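Long-range contact in soluble inorganic pyrophosphatase (Toxoplasma gondii, PDB 5WRT), which probably hydrolyses inorganic diphosphate to orthophosphate with the help of bound magnesium ions: residues 141-155 and 203-217. Numbering follows the deposited sequence.
With MG (magnesium ion), chain C.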
ATOM      1  N   VAL A 141      13.113 -12.400 -14.993  1.00 21.96           N
ATOM      2  CA  VAL A 141      12.822 -10.976 -14.881  1.00 22.67           C
ATOM      3  C   VAL A 141      11.715 -10.605 -15.860  1.00 23.82           C
ATOM      4  O   VAL A 141      11.761 -10.973 -17.040  1.00 25.07           O
ATOM      5  CB  VAL A 141      14.097 -10.154 -15.124  1.00 22.83           C
ATOM      6  CG1 VAL A 141      13.751  -8.759 -15.549  1.00 23.67           C
ATOM      7  CG2 VAL A 141      14.949 -10.135 -13.862  1.00 21.50           C
ATOM      8  N   LEU A 142      10.713  -9.868 -15.368  1.00 22.24           N
ATOM      9  CA  LEU A 142       9.548  -9.507 -16.162  1.00 22.69           C
ATOM     10  C   LEU A 142       9.445  -8.021 -16.478  1.00 22.57           C
ATOM     11  O   LEU A 142       8.769  -7.661 -17.447  1.00 23.16           O
ATOM     12  CB  LEU A 142       8.263  -9.937 -15.441  1.00 22.79           C
ATOM     13  CG  LEU A 142       8.118 -11.426 -15.127  1.00 23.19           C
ATOM     14  CD1 LEU A 142       6.980 -11.652 -14.140  1.00 23.21           C
ATOM     15  CD2 LEU A 142       7.899 -12.220 -16.401  1.00 24.12           C
ATOM     16  N   GLY A 143      10.088  -7.162 -15.700  1.00 22.02           N
ATOM     17  CA  GLY A 143       9.940  -5.733 -15.881  1.00 22.05           C
ATOM     18  C   GLY A 143      10.564  -4.992 -14.722  1.00 21.50           C
ATOM     19  O   GLY A 143      11.159  -5.588 -13.819  1.00 21.12           O
ATOM     20  N   ALA A 144      10.424  -3.668 -14.764  1.00 21.36           N
ATOM     21  CA  ALA A 144      11.064  -2.826 -13.764  1.00 21.07           C
ATOM     22  C   ALA A 144      10.349  -1.486 -13.679  1.00 21.32           C
ATOM     23  O   ALA A 144       9.983  -0.904 -14.702  1.00 21.88           O
ATOM     24  CB  ALA A 144      12.547  -2.608 -14.084  1.00 21.20           C
ATOM     25  N   LEU A 145      10.160  -1.010 -12.451  1.00 21.77           N
ATOM     26  CA  LEU A 145       9.623   0.317 -12.184  1.00 22.31           C
ATOM     27  C   LEU A 145      10.763   1.218 -11.731  1.00 22.22           C
ATOM     28  O   LEU A 145      11.562   0.828 -10.874  1.00 22.97           O
ATOM     29  CB  LEU A 145       8.532   0.262 -11.113  1.00 21.12           C
ATOM     30  CG  LEU A 145       7.209  -0.395 -11.508  1.00 21.16           C
ATOM     31  CD1 LEU A 145       6.475  -0.906 -10.278  1.00 20.77           C
ATOM     32  CD2 LEU A 145       6.343   0.588 -12.277  1.00 21.79           C
ATOM     33  N   ALA A 146      10.839   2.418 -12.307  1.00 22.93           N
ATOM     34  CA  ALA A 146      11.935   3.346 -12.028  1.00 24.64           C
ATOM     35  C   ALA A 146      11.478   4.341 -10.968  1.00 26.49           C
ATOM     36  O   ALA A 146      11.142   5.491 -11.255  1.00 28.36           O
ATOM     37  CB  ALA A 146      12.380   4.049 -13.305  1.00 26.22           C
ATOM     38  N   MET A 147      11.482   3.891  -9.717  1.00 27.55           N
ATOM     39  CA  MET A 147      11.095   4.756  -8.614  1.00 28.94           C
ATOM     40  C   MET A 147      12.212   5.751  -8.315  1.00 30.24           C
ATOM     41  O   MET A 147      13.397   5.406  -8.342  1.00 29.38           O
ATOM     42  CB  MET A 147      10.747   3.920  -7.381  1.00 27.61           C
ATOM     43  CG  MET A 147       9.954   4.673  -6.320  1.00 31.71           C
ATOM     44  SD  MET A 147      10.137   4.022  -4.647  1.00 35.59           S
ATOM     45  CE  MET A 147      11.831   4.442  -4.281  1.00 31.64           C
ATOM     46  N   ILE A 148      11.825   6.995  -8.047  1.00 28.49           N
ATOM     47  CA  ILE A 148      12.751   8.062  -7.682  1.00 32.13           C
ATOM     48  C   ILE A 148      12.500   8.425  -6.225  1.00 33.54           C
ATOM     49  O   ILE A 148      11.445   8.974  -5.885  1.00 32.27           O
ATOM     50  CB  ILE A 148      12.599   9.289  -8.590  1.00 33.63           C
ATOM     51  CG1 ILE A 148      12.698   8.883 -10.062  1.00 32.83           C
ATOM     52  CG2 ILE A 148      13.655  10.329  -8.256  1.00 34.06           C
ATOM     53  CD1 ILE A 148      14.007   8.223 -10.422  1.00 31.89           C
ATOM     54  N   ASP A 149      13.467   8.119  -5.362  1.00 38.09           N
ATOM     55  CA  ASP A 149      13.377   8.392  -3.929  1.00 38.85           C
ATOM     56  C   ASP A 149      14.360   9.511  -3.603  1.00 42.27           C
ATOM     57  O   ASP A 149      15.549   9.257  -3.389  1.00 42.04           O
ATOM     58  CB  ASP A 149      13.678   7.141  -3.110  1.00 39.95           C
ATOM     59  CG  ASP A 149      13.266   7.277  -1.652  1.00 42.20           C
ATOM     60  OD1 ASP A 149      13.183   8.419  -1.149  1.00 42.62           O
ATOM     61  OD2 ASP A 149      13.022   6.235  -1.007  1.00 39.53           O
ATOM     62  N   GLY A 150      13.856  10.742  -3.556  1.00 42.99           N
ATOM     63  CA  GLY A 150      14.675  11.899  -3.243  1.00 43.45           C
ATOM     64  C   GLY A 150      15.928  12.018  -4.085  1.00 41.93           C
ATOM     65  O   GLY A 150      17.042  11.969  -3.555  1.00 41.24           O
ATOM     66  N   GLY A 151      15.761  12.168  -5.398  1.00 38.48           N
ATOM     67  CA  GLY A 151      16.889  12.300  -6.293  1.00 38.38           C
ATOM     68  C   GLY A 151      17.683  11.035  -6.530  1.00 36.88           C
ATOM     69  O   GLY A 151      18.640  11.066  -7.312  1.00 36.55           O
ATOM     70  N   GLU A 152      17.329   9.927  -5.885  1.00 36.55           N
ATOM     71  CA  GLU A 152      17.994   8.650  -6.098  1.00 37.15           C
ATOM     72  C   GLU A 152      17.117   7.763  -6.969  1.00 34.33           C
ATOM     73  O   GLU A 152      15.918   7.617  -6.708  1.00 33.64           O
ATOM     74  CB  GLU A 152      18.290   7.941  -4.774  1.00 36.12           C
ATOM     75  CG  GLU A 152      19.359   8.591  -3.915  1.00 38.56           C
ATOM     76  CD  GLU A 152      19.895   7.645  -2.852  1.00 37.61           C
ATOM     77  OE1 GLU A 152      19.105   6.836  -2.318  1.00 36.15           O
ATOM     78  OE2 GLU A 152      21.108   7.700  -2.559  1.00 38.84           O
ATOM     79  N   LEU A 153      17.716   7.178  -8.001  1.00 28.80           N
ATOM     80  CA  LEU A 153      17.032   6.190  -8.824  1.00 28.34           C
ATOM     81  C   LEU A 153      17.008   4.858  -8.083  1.00 26.91           C
ATOM     82  O   LEU A 153      18.063   4.281  -7.797  1.00 26.92           O
ATOM     83  CB  LEU A 153      17.723   6.057 -10.178  1.00 28.83           C
ATOM     84  CG  LEU A 153      17.225   4.970 -11.132  1.00 29.83           C
ATOM     85  CD1 LEU A 153      15.722   5.071 -11.342  1.00 26.89           C
ATOM     86  CD2 LEU A 153      17.959   5.076 -12.461  1.00 28.53           C
ATOM     87  N   ASP A 154      15.812   4.371  -7.766  1.00 25.19           N
ATOM     88  CA  ASP A 154      15.638   3.159  -6.968  1.00 25.07           C
ATOM     89  C   ASP A 154      14.763   2.191  -7.759  1.00 22.76           C
ATOM     90  O   ASP A 154      13.547   2.124  -7.564  1.00 22.06           O
ATOM     91  CB  ASP A 154      15.032   3.505  -5.596  1.00 25.26           C
ATOM     92  CG  ASP A 154      14.925   2.302  -4.681  1.00 23.84           C
ATOM     93  OD1 ASP A 154      15.562   1.269  -4.968  1.00 24.97           O
ATOM     94  OD2 ASP A 154      14.205   2.394  -3.667  1.00 22.37           O
ATOM     95  N   TRP A 155      15.398   1.443  -8.662  1.00 22.80           N
ATOM     96  CA  TRP A 155      14.681   0.474  -9.481  1.00 21.96           C
ATOM     97  C   TRP A 155      14.015  -0.584  -8.613  1.00 21.42           C
ATOM     98  O   TRP A 155      14.577  -1.041  -7.614  1.00 21.40           O
ATOM     99  CB  TRP A 155      15.633  -0.213 -10.460  1.00 22.03           C
ATOM    100  CG  TRP A 155      16.116   0.629 -11.594  1.00 23.35           C
ATOM    101  CD1 TRP A 155      17.331   1.233 -11.701  1.00 24.31           C
ATOM    102  CD2 TRP A 155      15.405   0.938 -12.799  1.00 22.84           C
ATOM    103  NE1 TRP A 155      17.422   1.907 -12.893  1.00 25.33           N
ATOM    104  CE2 TRP A 155      16.252   1.744 -13.586  1.00 24.50           C
ATOM    105  CE3 TRP A 155      14.134   0.617 -13.288  1.00 22.87           C
ATOM    106  CZ2 TRP A 155      15.870   2.234 -14.834  1.00 24.28           C
ATOM    107  CZ3 TRP A 155      13.758   1.104 -14.529  1.00 23.19           C
ATOM    108  CH2 TRP A 155      14.623   1.905 -15.285  1.00 23.94           C
ATOM    109  N   ASN A 203       6.779   9.344  -3.453  1.00 31.64           N
ATOM    110  CA  ASN A 203       7.825   9.091  -4.430  1.00 32.37           C
ATOM    111  C   ASN A 203       7.301   9.301  -5.847  1.00 31.31           C
ATOM    112  O   ASN A 203       6.094   9.293  -6.105  1.00 30.13           O
ATOM    113  CB  ASN A 203       8.371   7.670  -4.279  1.00 31.02           C
ATOM    114  CG  ASN A 203       9.053   7.443  -2.943  1.00 33.60           C
ATOM    115  OD1 ASN A 203       9.961   8.185  -2.562  1.00 35.48           O
ATOM    116  ND2 ASN A 203       8.624   6.409  -2.229  1.00 31.74           N
ATOM    117  N   GLN A 204       8.232   9.493  -6.772  1.00 31.45           N
ATOM    118  CA  GLN A 204       7.926   9.619  -8.187  1.00 33.14           C
ATOM    119  C   GLN A 204       8.464   8.409  -8.937  1.00 30.17           C
ATOM    120  O   GLN A 204       9.204   7.585  -8.393  1.00 29.65           O
ATOM    121  CB  GLN A 204       8.514  10.910  -8.768  1.00 32.88           C
ATOM    122  CG  GLN A 204       8.196  12.163  -7.972  1.00 36.55           C
ATOM    123  CD  GLN A 204       8.955  13.371  -8.479  1.00 40.24           C
ATOM    124  OE1 GLN A 204       8.373  14.285  -9.063  1.00 43.13           O
ATOM    125  NE2 GLN A 204      10.267  13.377  -8.267  1.00 39.90           N
ATOM    126  N   PHE A 205       8.077   8.308 -10.204  1.00 29.14           N
ATOM    127  CA  PHE A 205       8.549   7.245 -11.078  1.00 28.84           C
ATOM    128  C   PHE A 205       9.015   7.841 -12.395  1.00 30.74           C
ATOM    129  O   PHE A 205       8.324   8.679 -12.981  1.00 33.01           O
ATOM    130  CB  PHE A 205       7.456   6.201 -11.329  1.00 27.61           C
ATOM    131  CG  PHE A 205       7.117   5.381 -10.120  1.00 28.48           C
ATOM    132  CD1 PHE A 205       6.106   5.778  -9.259  1.00 28.53           C
ATOM    133  CD2 PHE A 205       7.811   4.215  -9.839  1.00 27.46           C
ATOM    134  CE1 PHE A 205       5.795   5.026  -8.140  1.00 26.69           C
ATOM    135  CE2 PHE A 205       7.505   3.460  -8.721  1.00 26.94           C
ATOM    136  CZ  PHE A 205       6.495   3.866  -7.870  1.00 25.45           C
ATOM    137  N   GLY A 206      10.189   7.416 -12.847  1.00 30.92           N
ATOM    138  CA  GLY A 206      10.674   7.803 -14.152  1.00 30.06           C
ATOM    139  C   GLY A 206       9.918   7.076 -15.250  1.00 30.71           C
ATOM    140  O   GLY A 206       9.054   6.231 -15.010  1.00 28.97           O
ATOM    141  N   HIS A 207      10.259   7.428 -16.491  1.00 30.85           N
ATOM    142  CA  HIS A 207       9.657   6.818 -17.679  1.00 30.52           C
ATOM    143  C   HIS A 207       8.135   6.922 -17.653  1.00 29.63           C
ATOM    144  O   HIS A 207       7.421   6.001 -18.057  1.00 29.69           O
ATOM    145  CB  HIS A 207      10.098   5.360 -17.834  1.00 29.69           C
ATOM    146  CG  HIS A 207      11.568   5.191 -18.067  1.00 32.02           C
ATOM    147  ND1 HIS A 207      12.133   5.236 -19.323  1.00 32.02           N
ATOM    148  CD2 HIS A 207      12.589   4.971 -17.204  1.00 30.90           C
ATOM    149  CE1 HIS A 207      13.438   5.057 -19.224  1.00 34.59           C
ATOM    150  NE2 HIS A 207      13.740   4.894 -17.949  1.00 32.50           N
ATOM    151  N   ASP A 208       7.632   8.057 -17.160  1.00 31.24           N
ATOM    152  CA  ASP A 208       6.193   8.325 -17.092  1.00 32.24           C
ATOM    153  C   ASP A 208       5.455   7.242 -16.306  1.00 29.60           C
ATOM    154  O   ASP A 208       4.328   6.868 -16.639  1.00 29.06           O
ATOM    155  CB  ASP A 208       5.592   8.489 -18.491  1.00 33.66           C
ATOM    156  CG  ASP A 208       6.175   9.675 -19.240  1.00 39.94           C
ATOM    157  OD1 ASP A 208       6.428  10.722 -18.603  1.00 39.41           O
ATOM    158  OD2 ASP A 208       6.381   9.561 -20.468  1.00 40.31           O
ATOM    159  N   GLU A 209       6.104   6.722 -15.262  1.00 29.30           N
ATOM    160  CA  GLU A 209       5.562   5.718 -14.346  1.00 27.78           C
ATOM    161  C   GLU A 209       5.358   4.354 -14.991  1.00 27.49           C
ATOM    162  O   GLU A 209       4.781   3.463 -14.357  1.00 27.17           O
ATOM    163  CB  GLU A 209       4.236   6.167 -13.718  1.00 27.19           C
ATOM    164  CG  GLU A 209       4.261   7.562 -13.123  1.00 29.36           C
ATOM    165  CD  GLU A 209       3.136   7.783 -12.137  1.00 28.52           C
ATOM    166  OE1 GLU A 209       2.181   6.977 -12.131  1.00 29.05           O
ATOM    167  OE2 GLU A 209       3.209   8.762 -11.366  1.00 30.42           O
ATOM    168  N   ALA A 210       5.813   4.156 -16.224  1.00 24.84           N
ATOM    169  CA  ALA A 210       5.588   2.887 -16.897  1.00 24.69           C
ATOM    170  C   ALA A 210       6.420   1.773 -16.270  1.00 24.04           C
ATOM    171  O   ALA A 210       7.519   1.997 -15.754  1.00 23.71           O
ATOM    172  CB  ALA A 210       5.925   3.004 -18.383  1.00 25.67           C
ATOM    173  N   ALA A 211       5.875   0.561 -16.312  1.00 22.87           N
ATOM    174  CA  ALA A 211       6.660  -0.631 -16.013  1.00 22.86           C
ATOM    175  C   ALA A 211       7.451  -0.976 -17.267  1.00 24.41           C
ATOM    176  O   ALA A 211       6.877  -1.398 -18.275  1.00 25.86           O
ATOM    177  CB  ALA A 211       5.758  -1.783 -15.582  1.00 22.55           C
ATOM    178  N   LEU A 212       8.764  -0.784 -17.211  1.00 23.66           N
ATOM    179  CA  LEU A 212       9.599  -1.039 -18.370  1.00 25.46           C
ATOM    180  C   LEU A 212       9.536  -2.521 -18.745  1.00 24.66           C
ATOM    181  O   LEU A 212       9.381  -3.382 -17.876  1.00 24.02           O
ATOM    182  CB  LEU A 212      11.036  -0.613 -18.077  1.00 26.32           C
ATOM    183  CG  LEU A 212      11.281   0.896 -18.194  1.00 27.15           C
ATOM    184  CD1 LEU A 212      12.767   1.215 -18.222  1.00 28.81           C
ATOM    185  CD2 LEU A 212      10.572   1.491 -19.404  1.00 28.28           C
ATOM    186  N   PRO A 213       9.636  -2.843 -20.033  1.00 26.26           N
ATOM    187  CA  PRO A 213       9.522  -4.245 -20.460  1.00 24.84           C
ATOM    188  C   PRO A 213      10.658  -5.100 -19.918  1.00 23.52           C
ATOM    189  O   PRO A 213      11.675  -4.610 -19.424  1.00 23.29           O
ATOM    190  CB  PRO A 213       9.568  -4.165 -21.991  1.00 25.32           C
ATOM    191  CG  PRO A 213       9.246  -2.750 -22.326  1.00 27.41           C
ATOM    192  CD  PRO A 213       9.707  -1.915 -21.172  1.00 27.09           C
ATOM    193  N   ALA A 214      10.454  -6.418 -20.018  1.00 23.89           N
ATOM    194  CA  ALA A 214      11.405  -7.382 -19.466  1.00 23.40           C
ATOM    195  C   ALA A 214      12.806  -7.171 -20.024  1.00 23.50           C
ATOM    196  O   ALA A 214      13.795  -7.271 -19.287  1.00 22.98           O
ATOM    197  CB  ALA A 214      10.927  -8.806 -19.741  1.00 23.82           C
ATOM    198  N   ALA A 215      12.914  -6.901 -21.328  1.00 24.49           N
ATOM    199  CA  ALA A 215      14.226  -6.702 -21.937  1.00 25.19           C
ATOM    200  C   ALA A 215      14.936  -5.493 -21.340  1.00 25.10           C
ATOM    201  O   ALA A 215      16.150  -5.531 -21.108  1.00 25.44           O
ATOM    202  CB  ALA A 215      14.087  -6.549 -23.448  1.00 25.82           C
ATOM    203  N   ASP A 216      14.200  -4.407 -21.091  1.00 25.44           N
ATOM    204  CA  ASP A 216      14.799  -3.256 -20.422  1.00 26.95           C
ATOM    205  C   ASP A 216      15.218  -3.609 -19.004  1.00 25.06           C
ATOM    206  O   ASP A 216      16.280  -3.182 -18.535  1.00 25.59           O
ATOM    207  CB  ASP A 216      13.825  -2.080 -20.403  1.00 27.30           C
ATOM    208  CG  ASP A 216      13.694  -1.408 -21.752  1.00 30.46           C
ATOM    209  OD1 ASP A 216      14.713  -1.297 -22.463  1.00 31.65           O
ATOM    210  OD2 ASP A 216      12.573  -0.983 -22.097  1.00 31.73           O
ATOM    211  N   ALA A 217      14.398  -4.395 -18.306  1.00 24.97           N
ATOM    212  CA  ALA A 217      14.732  -4.780 -16.941  1.00 24.45           C
ATOM    213  C   ALA A 217      15.932  -5.713 -16.901  1.00 24.94           C
ATOM    214  O   ALA A 217      16.686  -5.704 -15.921  1.00 24.88           O
ATOM    215  CB  ALA A 217      13.523  -5.421 -16.269  1.00 22.81           C
TER
HETATM  216 MG    MG C 401      17.165   0.149  -4.559  1.00 24.45          MG
HETATM  217  O   HOH W   1       8.947   3.657 -14.003  1.00 22.94           O
HETATM  218  O   HOH W   2      10.996  11.184  -2.610  1.00 39.36           O
HETATM  219  O   HOH W   3      17.087  -0.587  -6.781  1.00 21.47           O
HETATM  220  O   HOH W   4      17.050   0.782  -2.567  1.00 21.83           O
HETATM  221  O   HOH W   5      18.876  -1.260  -4.439  1.00 25.56           O
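The mixed beta sheet at the heart of the pyrophosphatase fold gains an antiparallel strand here: residues 204-212, interrupted by a loop, pair with strand 136-149, whose hairpin partner, reached through a type I' turn from Asp149 to Glu152, carries a magnesium ligand. At one end Ile148 N gives a nearly straight hydrogen bond (173°) to Gln204 O at 2.7 Å, and Gly206 N another to Ala146 O. The strand then leaves its neighbour and returns at Leu212, which exchanges two backbone bonds with Ala144. Water 1 fills the interruption, accepting from Ala146 N while donating to Gly206 O and Ala210 O, a good example of solvent replacing a missing strand partner.

On one side of the sheet Phe205 lies obliquely against Met147, its CE2 3.5 Å from Met147 CB. With CG anti to the backbone N (chi1 -163°), Met147 sends its chain past that ring and bends at chi3, bringing SD within 3.7 Å of Asn203 ND2, an amide nitrogen already bonded to Phe191 O of helix 183-193. Away from Phe205, Ala146 CB sits 3.5 Å above one face of the Trp155 ring, toward the rim, while Leu212 CD1 meets the edge of that indole at CH2 and also lies over the centre of the His207 ring. Farther along, helix 214-232 begins after Pro213 at its N-cap, and Ala217 CB packs 3.4 Å from Val141 CG1, beside the classic bulge formed by Leu142 and Gly143 opposite Leu158. Next to Trp155 in the hairpin, Asp154 joins Asp117 and Asp122 on magnesium, its OD1 2.0 Å from the ion; water 3, another ligand of that metal, donates to Trp155 O at 2.7 Å.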